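Local coordinates for Rab GTPase binding effector protein 1 (PDB 1TU3) that probably acts as an effector of Rab GTPases such as Rab5, binding them through a C-terminal region that pairs as a helical dimer, at residues 50-55 / 63-68. Residues are numbered along the deposited sequence; the frame is centred on the assembly and turned at random.
Sequences ERIRQA and AILNDT
Ile64 is the most deeply engaged residue where helix 58-64 folds back on the end of helix 20-54, and its two branches do different work. With CG1 beside its backbone N (chi1 -65°) and the chain extended beyond, CD1 reaches the backbone of the opposing helix, 3.7 Å from Arg51 C, and also meets Ala55 CB at 4.0 Å. The other branch, CG2, packs obliquely against Ile52 CG1 at 3.6 Å. The Ile52 and Leu65 side chains cross at roughly a right angle, with Ile52 CD1 3.8 Å from Leu65 CD2. Ile52 and Leu65 both also pack on Leu49 of the second subunit, so this apolar patch continues into the dimer interface. The fold is a helical hairpin: the long helix, a short linker, then a two-turn helix returning alongside, with Ile52 and Ala55 also touching Ile61. A type I beta turn from Ile64 to Asp67 carries the chain on and brings the Asp67 carboxylate up to Arg51. The Arg51 chain, bent at chi3, slides past Ile64 in the opposite direction, and Ile64 CG2 lies 3.9 Å above the centre of one guanidinium face. At the guanidinium edge, Arg51 NH1 donates to Asp67 OD2 at 3.0 Å, a nearly straight hydrogen bond (161°) that forms part of a salt bridge. The donor stands above the carboxylate plane, and the two planes are 55° apart, consistent with a single-point contact through NH1 and OD2; Asp67 OD1 accepts a weak bond from Thr68 N.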
# COMPACT_ATOMS: atom_id res chain seq x y z
N GLU G 50 1.18 -4.17 -11.73
CA GLU G 50 1.20 -3.69 -13.09
C GLU G 50 2.04 -4.66 -13.91
O GLU G 50 1.60 -5.12 -14.94
CB GLU G 50 1.78 -2.26 -13.13
CG GLU G 50 1.98 -1.69 -14.53
CD GLU G 50 0.74 -1.82 -15.41
OE1 GLU G 50 -0.40 -1.82 -14.88
OE2 GLU G 50 0.92 -1.93 -16.65
N ARG G 51 3.24 -4.99 -13.43
CA ARG G 51 4.00 -6.08 -14.04
C ARG G 51 3.11 -7.28 -14.33
O ARG G 51 3.06 -7.77 -15.46
CB ARG G 51 5.13 -6.52 -13.13
CG ARG G 51 6.36 -5.65 -13.16
CD ARG G 51 7.56 -6.43 -12.62
NE ARG G 51 7.62 -6.43 -11.17
CZ ARG G 51 8.33 -7.30 -10.45
NH1 ARG G 51 9.04 -8.24 -11.06
NH2 ARG G 51 8.34 -7.21 -9.12
N ILE G 52 2.39 -7.76 -13.33
CA ILE G 52 1.48 -8.88 -13.53
C ILE G 52 0.46 -8.62 -14.64
O ILE G 52 0.17 -9.50 -15.44
CB ILE G 52 0.74 -9.23 -12.22
CG1 ILE G 52 1.71 -9.95 -11.28
CG2 ILE G 52 -0.49 -10.08 -12.52
CD1 ILE G 52 1.16 -10.11 -9.89
N ARG G 53 -0.05 -7.40 -14.69
CA ARG G 53 -0.98 -7.01 -15.74
C ARG G 53 -0.33 -7.13 -17.11
O ARG G 53 -1.01 -7.28 -18.12
CB ARG G 53 -1.42 -5.56 -15.52
CG ARG G 53 -2.91 -5.33 -15.69
CD ARG G 53 -3.21 -4.32 -16.76
NE ARG G 53 -2.53 -3.05 -16.55
CZ ARG G 53 -2.60 -2.03 -17.40
NH1 ARG G 53 -3.33 -2.13 -18.51
NH2 ARG G 53 -1.94 -0.90 -17.17
N GLN G 54 0.99 -7.04 -17.15
CA GLN G 54 1.71 -7.08 -18.40
C GLN G 54 2.24 -8.48 -18.69
O GLN G 54 2.79 -8.73 -19.76
CB GLN G 54 2.88 -6.09 -18.37
CG GLN G 54 2.47 -4.63 -18.20
CD GLN G 54 1.57 -4.14 -19.32
OE1 GLN G 54 1.82 -4.42 -20.49
NE2 GLN G 54 0.53 -3.40 -18.97
N ALA G 55 2.09 -9.40 -17.75
CA ALA G 55 2.71 -10.70 -17.92
C ALA G 55 2.03 -11.46 -19.05
O ALA G 55 0.81 -11.42 -19.19
CB ALA G 55 2.65 -11.51 -16.62
N ALA G 63 6.62 -15.85 -11.21
CA ALA G 63 7.96 -15.30 -10.98
C ALA G 63 7.85 -13.90 -10.40
O ALA G 63 8.57 -13.56 -9.46
CB ALA G 63 8.75 -15.27 -12.29
N ILE G 64 6.97 -13.09 -10.97
CA ILE G 64 6.72 -11.75 -10.44
C ILE G 64 6.28 -11.84 -8.98
O ILE G 64 6.77 -11.10 -8.14
CB ILE G 64 5.62 -11.03 -11.25
CG1 ILE G 64 6.11 -10.80 -12.68
CG2 ILE G 64 5.21 -9.71 -10.54
CD1 ILE G 64 5.05 -10.32 -13.66
N LEU G 65 5.36 -12.76 -8.68
CA LEU G 65 4.84 -12.88 -7.34
C LEU G 65 5.92 -13.35 -6.38
O LEU G 65 5.74 -13.31 -5.16
CB LEU G 65 3.64 -13.84 -7.30
CG LEU G 65 2.28 -13.29 -7.74
CD1 LEU G 65 1.29 -14.41 -7.86
CD2 LEU G 65 1.77 -12.26 -6.76
N ASN G 66 7.05 -13.79 -6.94
CA ASN G 66 8.11 -14.36 -6.12
C ASN G 66 9.33 -13.48 -6.05
O ASN G 66 10.32 -13.83 -5.43
CB ASN G 66 8.50 -15.73 -6.65
CG ASN G 66 7.79 -16.84 -5.93
OD1 ASN G 66 8.08 -17.13 -4.77
ND2 ASN G 66 6.85 -17.48 -6.62
N ASP G 67 9.27 -12.32 -6.69
CA ASP G 67 10.40 -11.43 -6.69
C ASP G 67 10.69 -10.87 -5.30
O ASP G 67 10.38 -11.51 -4.28
CB ASP G 67 10.18 -10.28 -7.67
CG ASP G 67 11.34 -10.11 -8.61
OD1 ASP G 67 12.49 -10.15 -8.11
OD2 ASP G 67 11.12 -9.95 -9.84
N THR G 68 11.28 -9.68 -5.25
CA THR G 68 11.59 -9.04 -3.97
C THR G 68 10.79 -7.74 -3.78
O THR G 68 10.23 -7.19 -4.73
CB THR G 68 13.10 -8.73 -3.84
OG1 THR G 68 13.53 -7.89 -4.92
CG2 THR G 68 13.91 -10.02 -3.85